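Local coordinates for protein amorpha-4,11-diene synthase (Artemisia annua, PDB 4GAX) that probably cyclises farnesyl diphosphate to sesquiterpenes with release of diphosphate, being an engineered variant of a metal-dependent plant terpene synthase, at residues C285-L290 and N551-L556; K216-I221 and V529-V534. All blocks are in the same frame, centred on the assembly; numbering follows the deposited sequence.

Interaction 1 of 2, residues C285-L290 and N551-L556; sequences CYFWAL and NLVKSL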
loop_
_atom_site.group_PDB
_atom_site.type_symbol
_atom_site.label_atom_id
_atom_site.label_comp_id
_atom_site.label_asym_id
_atom_site.label_seq_id
_atom_site.Cartn_x
_atom_site.Cartn_y
_atom_site.Cartn_z
ATOM N N CYS A 285 -5.990 -10.899 5.786
ATOM C CA CYS A 285 -6.787 -9.666 5.769
ATOM C C CYS A 285 -6.059 -8.587 6.560
ATOM O O CYS A 285 -6.026 -7.422 6.163
ATOM C CB CYS A 285 -8.173 -9.902 6.366
ATOM S SG CYS A 285 -9.184 -11.094 5.430
ATOM N N TYR A 286 -5.478 -8.978 7.686
ATOM C CA TYR A 286 -4.722 -8.026 8.502
ATOM C C TYR A 286 -3.506 -7.458 7.751
ATOM O O TYR A 286 -3.233 -6.261 7.820
ATOM C CB TYR A 286 -4.266 -8.674 9.821
ATOM C CG TYR A 286 -3.440 -7.710 10.628
ATOM C CD1 TYR A 286 -2.092 -7.937 10.871
ATOM C CD2 TYR A 286 -4.004 -6.545 11.110
ATOM C CE1 TYR A 286 -1.324 -7.005 11.600
ATOM C CE2 TYR A 286 -3.260 -5.615 11.829
ATOM C CZ TYR A 286 -1.917 -5.853 12.069
ATOM O OH TYR A 286 -1.183 -4.919 12.777
ATOM N N PHE A 287 -2.788 -8.318 7.023
ATOM C CA PHE A 287 -1.580 -7.892 6.314
ATOM C C PHE A 287 -1.936 -6.845 5.274
ATOM O O PHE A 287 -1.225 -5.862 5.088
ATOM C CB PHE A 287 -0.864 -9.094 5.663
ATOM C CG PHE A 287 0.537 -8.784 5.196
ATOM C CD1 PHE A 287 1.554 -8.560 6.117
ATOM C CD2 PHE A 287 0.835 -8.716 3.841
ATOM C CE1 PHE A 287 2.854 -8.257 5.693
ATOM C CE2 PHE A 287 2.134 -8.424 3.409
ATOM C CZ PHE A 287 3.141 -8.190 4.335
ATOM N N TRP A 288 -3.065 -7.048 4.616
ATOM C CA TRP A 288 -3.575 -6.071 3.665
ATOM C C TRP A 288 -3.932 -4.756 4.376
ATOM O O TRP A 288 -3.569 -3.653 3.908
ATOM C CB TRP A 288 -4.786 -6.692 2.975
ATOM C CG TRP A 288 -5.288 -6.020 1.758
ATOM C CD1 TRP A 288 -5.085 -4.728 1.374
ATOM C CD2 TRP A 288 -6.107 -6.618 0.750
ATOM N NE1 TRP A 288 -5.734 -4.485 0.183
ATOM C CE2 TRP A 288 -6.367 -5.633 -0.219
ATOM C CE3 TRP A 288 -6.650 -7.893 0.576
ATOM C CZ2 TRP A 288 -7.139 -5.886 -1.360
ATOM C CZ3 TRP A 288 -7.421 -8.146 -0.567
ATOM C CH2 TRP A 288 -7.660 -7.141 -1.512
ATOM N N ALA A 289 -4.630 -4.854 5.510
ATOM C CA ALA A 289 -4.976 -3.647 6.269
ATOM C C ALA A 289 -3.696 -2.947 6.736
ATOM O O ALA A 289 -3.601 -1.701 6.747
ATOM C CB ALA A 289 -5.851 -3.992 7.464
ATOM N N LEU A 290 -2.707 -3.759 7.110
ATOM C CA LEU A 290 -1.434 -3.253 7.615
ATOM C C LEU A 290 -0.712 -2.416 6.564
ATOM O O LEU A 290 0.088 -1.539 6.896
ATOM C CB LEU A 290 -0.553 -4.423 8.054
ATOM C CG LEU A 290 0.804 -4.068 8.668
ATOM C CD1 LEU A 290 0.650 -3.073 9.831
ATOM C CD2 LEU A 290 1.518 -5.334 9.125
ATOM N N ASN A 551 7.060 -14.761 3.455
ATOM C CA ASN A 551 8.183 -14.218 4.205
ATOM C C ASN A 551 8.064 -12.739 4.520
ATOM O O ASN A 551 8.643 -12.271 5.500
ATOM C CB ASN A 551 9.519 -14.561 3.549
ATOM C CG ASN A 551 9.964 -15.975 3.870
ATOM O OD1 ASN A 551 10.689 -16.211 4.845
ATOM N ND2 ASN A 551 9.513 -16.928 3.063
ATOM N N LEU A 552 7.317 -12.007 3.695
ATOM C CA LEU A 552 7.008 -10.619 3.997
ATOM C C LEU A 552 6.222 -10.561 5.300
ATOM O O LEU A 552 6.508 -9.726 6.167
ATOM C CB LEU A 552 6.191 -9.963 2.870
ATOM C CG LEU A 552 6.889 -9.746 1.522
ATOM C CD1 LEU A 552 5.923 -9.125 0.532
ATOM C CD2 LEU A 552 8.139 -8.877 1.655
ATOM N N VAL A 553 5.238 -11.452 5.436
ATOM C CA VAL A 553 4.424 -11.514 6.649
ATOM C C VAL A 553 5.308 -11.812 7.860
ATOM O O VAL A 553 5.208 -11.149 8.892
ATOM C CB VAL A 553 3.313 -12.580 6.524
ATOM C CG1 VAL A 553 2.517 -12.679 7.824
ATOM C CG2 VAL A 553 2.401 -12.248 5.355
ATOM N N LYS A 554 6.190 -12.800 7.734
ATOM C CA LYS A 554 7.076 -13.141 8.846
ATOM C C LYS A 554 8.034 -12.000 9.192
ATOM O O LYS A 554 8.314 -11.753 10.368
ATOM C CB LYS A 554 7.873 -14.412 8.544
ATOM C CG LYS A 554 7.019 -15.656 8.360
ATOM C CD LYS A 554 7.854 -16.913 8.609
ATOM C CE LYS A 554 7.298 -18.108 7.853
ATOM N NZ LYS A 554 8.077 -19.355 8.145
ATOM N N SER A 555 8.522 -11.300 8.170
ATOM C CA SER A 555 9.472 -10.220 8.398
ATOM C C SER A 555 8.804 -9.067 9.139
ATOM O O SER A 555 9.443 -8.354 9.916
ATOM C CB SER A 555 10.090 -9.744 7.078
ATOM O OG SER A 555 9.197 -8.908 6.364
ATOM N N LEU A 556 7.507 -8.890 8.916
ATOM C CA LEU A 556 6.759 -7.833 9.602
ATOM C C LEU A 556 6.215 -8.236 10.983
ATOM O O LEU A 556 6.231 -7.435 11.932
ATOM C CB LEU A 556 5.619 -7.319 8.698
ATOM C CG LEU A 556 5.952 -6.068 7.888
ATOM C CD1 LEU A 556 7.120 -6.323 6.978
ATOM C CD2 LEU A 556 4.736 -5.514 7.093
#

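Interaction 2 of 2, residues K216-I221 and V529-V534; sequences KRLPRI and VHFLDV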
loop_
_atom_site.group_PDB
_atom_site.type_symbol
_atom_site.label_atom_id
_atom_site.label_comp_id
_atom_site.label_asym_id
_atom_site.label_seq_id
_atom_site.Cartn_x
_atom_site.Cartn_y
_atom_site.Cartn_z
ATOM N N LYS A 216 7.683 1.975 -4.875
ATOM C CA LYS A 216 6.698 0.903 -5.004
ATOM C C LYS A 216 6.641 -0.045 -3.797
ATOM O O LYS A 216 5.646 -0.741 -3.605
ATOM C CB LYS A 216 6.926 0.115 -6.312
ATOM C CG LYS A 216 6.353 0.845 -7.538
ATOM C CD LYS A 216 6.785 0.240 -8.871
ATOM C CE LYS A 216 6.298 -1.183 -9.039
ATOM N NZ LYS A 216 4.935 -1.310 -8.496
ATOM N N ARG A 217 7.708 -0.085 -3.000
ATOM C CA ARG A 217 7.741 -0.938 -1.804
ATOM C C ARG A 217 6.999 -0.248 -0.654
ATOM O O ARG A 217 7.183 0.956 -0.404
ATOM C CB ARG A 217 9.189 -1.231 -1.389
ATOM C CG ARG A 217 9.333 -2.181 -0.179
ATOM C CD ARG A 217 10.767 -2.743 -0.100
ATOM N NE ARG A 217 11.681 -1.736 -0.599
ATOM C CZ ARG A 217 12.437 -1.871 -1.679
ATOM N NH1 ARG A 217 12.437 -3.003 -2.370
ATOM N NH2 ARG A 217 13.200 -0.861 -2.052
ATOM N N LEU A 218 6.157 -1.005 0.046
ATOM C CA LEU A 218 5.428 -0.468 1.191
ATOM C C LEU A 218 6.457 -0.009 2.234
ATOM O O LEU A 218 7.436 -0.714 2.467
ATOM C CB LEU A 218 4.560 -1.578 1.792
ATOM C CG LEU A 218 3.110 -1.689 1.311
ATOM C CD1 LEU A 218 2.787 -0.733 0.176
ATOM C CD2 LEU A 218 2.781 -3.122 0.939
ATOM N N PRO A 219 6.215 1.140 2.884
ATOM C CA PRO A 219 7.192 1.701 3.831
ATOM C C PRO A 219 7.602 0.774 4.973
ATOM O O PRO A 219 8.771 0.794 5.335
ATOM C CB PRO A 219 6.500 2.962 4.385
ATOM C CG PRO A 219 5.081 2.951 3.815
ATOM C CD PRO A 219 5.105 2.075 2.599
ATOM N N ARG A 220 6.689 -0.020 5.529
ATOM C CA ARG A 220 7.074 -0.930 6.622
ATOM C C ARG A 220 7.965 -2.064 6.110
ATOM O O ARG A 220 8.861 -2.560 6.820
ATOM C CB ARG A 220 5.832 -1.512 7.314
ATOM C CG ARG A 220 6.125 -2.330 8.582
ATOM C CD ARG A 220 6.753 -1.470 9.676
ATOM N NE ARG A 220 6.817 -2.204 10.944
ATOM C CZ ARG A 220 7.371 -1.743 12.062
ATOM N NH1 ARG A 220 7.940 -0.537 12.088
ATOM N NH2 ARG A 220 7.359 -2.497 13.160
ATOM N N ILE A 221 7.734 -2.482 4.871
ATOM C CA ILE A 221 8.586 -3.518 4.282
ATOM C C ILE A 221 9.968 -2.925 3.964
ATOM O O ILE A 221 10.988 -3.600 4.106
ATOM C CB ILE A 221 7.954 -4.116 3.000
ATOM C CG1 ILE A 221 6.641 -4.824 3.355
ATOM C CG2 ILE A 221 8.894 -5.089 2.325
ATOM C CD1 ILE A 221 5.865 -5.343 2.114
ATOM N N VAL A 529 -2.625 0.993 -3.283
ATOM C CA VAL A 529 -2.324 0.732 -4.704
ATOM C C VAL A 529 -1.006 -0.024 -4.856
ATOM O O VAL A 529 -0.919 -0.992 -5.609
ATOM C CB VAL A 529 -2.239 2.052 -5.531
ATOM C CG1 VAL A 529 -1.813 1.757 -6.967
ATOM C CG2 VAL A 529 -3.581 2.775 -5.531
ATOM N N HIS A 530 0.027 0.406 -4.136
ATOM C CA HIS A 530 1.314 -0.296 -4.202
ATOM C C HIS A 530 1.220 -1.713 -3.643
ATOM O O HIS A 530 1.910 -2.634 -4.108
ATOM C CB HIS A 530 2.405 0.508 -3.481
ATOM C CG HIS A 530 2.868 1.700 -4.255
ATOM N ND1 HIS A 530 3.173 2.906 -3.662
ATOM C CD2 HIS A 530 3.083 1.862 -5.582
ATOM C CE1 HIS A 530 3.549 3.767 -4.593
ATOM N NE2 HIS A 530 3.497 3.160 -5.768
ATOM N N PHE A 531 0.342 -1.899 -2.664
ATOM C CA PHE A 531 0.107 -3.247 -2.137
ATOM C C PHE A 531 -0.326 -4.251 -3.203
ATOM O O PHE A 531 -0.051 -5.471 -3.094
ATOM C CB PHE A 531 -0.916 -3.224 -0.995
ATOM C CG PHE A 531 -1.200 -4.578 -0.436
ATOM C CD1 PHE A 531 -0.250 -5.223 0.339
ATOM C CD2 PHE A 531 -2.397 -5.222 -0.705
ATOM C CE1 PHE A 531 -0.494 -6.485 0.854
ATOM C CE2 PHE A 531 -2.651 -6.491 -0.186
ATOM C CZ PHE A 531 -1.696 -7.120 0.596
ATOM N N LEU A 532 -0.995 -3.767 -4.244
ATOM C CA LEU A 532 -1.497 -4.682 -5.285
ATOM C C LEU A 532 -0.344 -5.440 -5.917
ATOM O O LEU A 532 -0.502 -6.588 -6.348
ATOM C CB LEU A 532 -2.272 -3.930 -6.376
ATOM C CG LEU A 532 -3.516 -3.113 -5.990
ATOM C CD1 LEU A 532 -3.909 -2.151 -7.125
ATOM C CD2 LEU A 532 -4.666 -4.024 -5.647
ATOM N N ASP A 533 0.824 -4.800 -5.954
ATOM C CA ASP A 533 2.013 -5.436 -6.518
ATOM C C ASP A 533 2.447 -6.625 -5.668
ATOM O O ASP A 533 3.000 -7.588 -6.189
ATOM C CB ASP A 533 3.161 -4.424 -6.646
ATOM C CG ASP A 533 4.111 -4.759 -7.788
ATOM O OD1 ASP A 533 3.639 -5.210 -8.862
ATOM O OD2 ASP A 533 5.332 -4.571 -7.612
ATOM N N VAL A 534 2.189 -6.556 -4.361
ATOM C CA VAL A 534 2.477 -7.656 -3.438
ATOM C C VAL A 534 1.360 -8.687 -3.483
ATOM O O VAL A 534 1.593 -9.903 -3.502
ATOM C CB VAL A 534 2.605 -7.132 -1.986
ATOM C CG1 VAL A 534 2.554 -8.289 -0.989
ATOM C CG2 VAL A 534 3.903 -6.324 -1.832
HETATM O O HOH W 1 4.556 -3.168 -3.445
#

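Interaction 1 of 2, residues C285-L290 and N551-L556
Two helices of the all-helical class I terpene synthase fold cross here: 282-292, within the metal-binding family region, and 547-557, near the C-terminus. Their local axes pass 11.4 Å apart at 69°, and the aromatic side chain of F287 spans this wide gap. F287 points at the other helix with CG anti to its backbone N (chi1 -167°), which lays the ring across the turn L552-L556. V553 CG2 sits almost over the ring centre, 3.9 Å from the F287 centroid and 10° off the normal, a CH-pi contact over one face. V553 can supply this methyl because its CG1 is anti to the backbone N, leaving CG2 beside that N. The ring's far end reaches the helix itself, with F287 CZ 3.8 Å from L552 CB and F287 CE1 3.7 Å from V553 CA. An alanine at F287 would remove the ring and would probably leave V553 CG2, L552 CB and L556 CD2 without their main partner across the crossing. Helix 519-535 also packs against this ring through F531, and Y549 meets it edge-to-face. On the same helix as V553, L552 O accepts from both L556 N and S555 OG, the hydroxyl lying above the carbonyl plane. L556 CD2 is shared: it lies 3.6 Å from F287 CE1 and 3.8 Å from L290 CD2.

Interaction 2 of 2, residues K216-I221 and V529-V534
The imidazole of H530 carries K216 CA over one face, displaced toward the rim, while the F531 ring receives L218 CD2 at its edge and in its plane. Both rings belong to helix 519-535 of the terpene synthase helical fold, and the opposing residues form the turn that enters helix 219-232, with L218 at its N-cap position. The K216 CA to H530 centroid distance is 3.9 Å, 14° off the normal, which qualifies as CH-pi; W215 meets the same imidazole edge-to-face. L218 CD2 approaches F531 CD1 to 3.7 Å, from a side chain whose chi1 of -93° lies away from a staggered value. Past the imidazole, the K216 chain bends at chi3 and chi4, bringing K216 NZ to 3.4 Å from D533 OD2, a salt bridge whose hydrogen bond is weak. The same lysine makes a cation-pi contact with W504. With K216 NZ 5.4 Å from H530 NE2, the lysine charge would tend to disfavour protonation of the histidine, an effect the pairing with D533 probably lessens. The backbones are joined by one water, which donates to K216 O at 2.7 Å and to H530 O at 2.8 Å.

Overall arrangement
Both contacts are buried, but interaction 2 lies about 4 Å and interaction 1 about 11 Å from the chain centre, measured from contact centres. Interaction 1 is wholly apolar between its segments, whereas the more central interaction 2 adds a salt bridge and a bridging water, its salt-bridged K216 and D533 being partly exposed. Helices 519-535 and 547-557 follow each other in the chain and present neighbouring surfaces. The two contacts touch directly: W288 CG is 3.3 Å from F531 CE2, L552 CD1 is 3.8 Å from V534 CG1, and L556 CD2 is 3.8 Å from R220 CG. Thus helices 219-232, 282-292, 519-535 and 547-557 form one continuous packing unit.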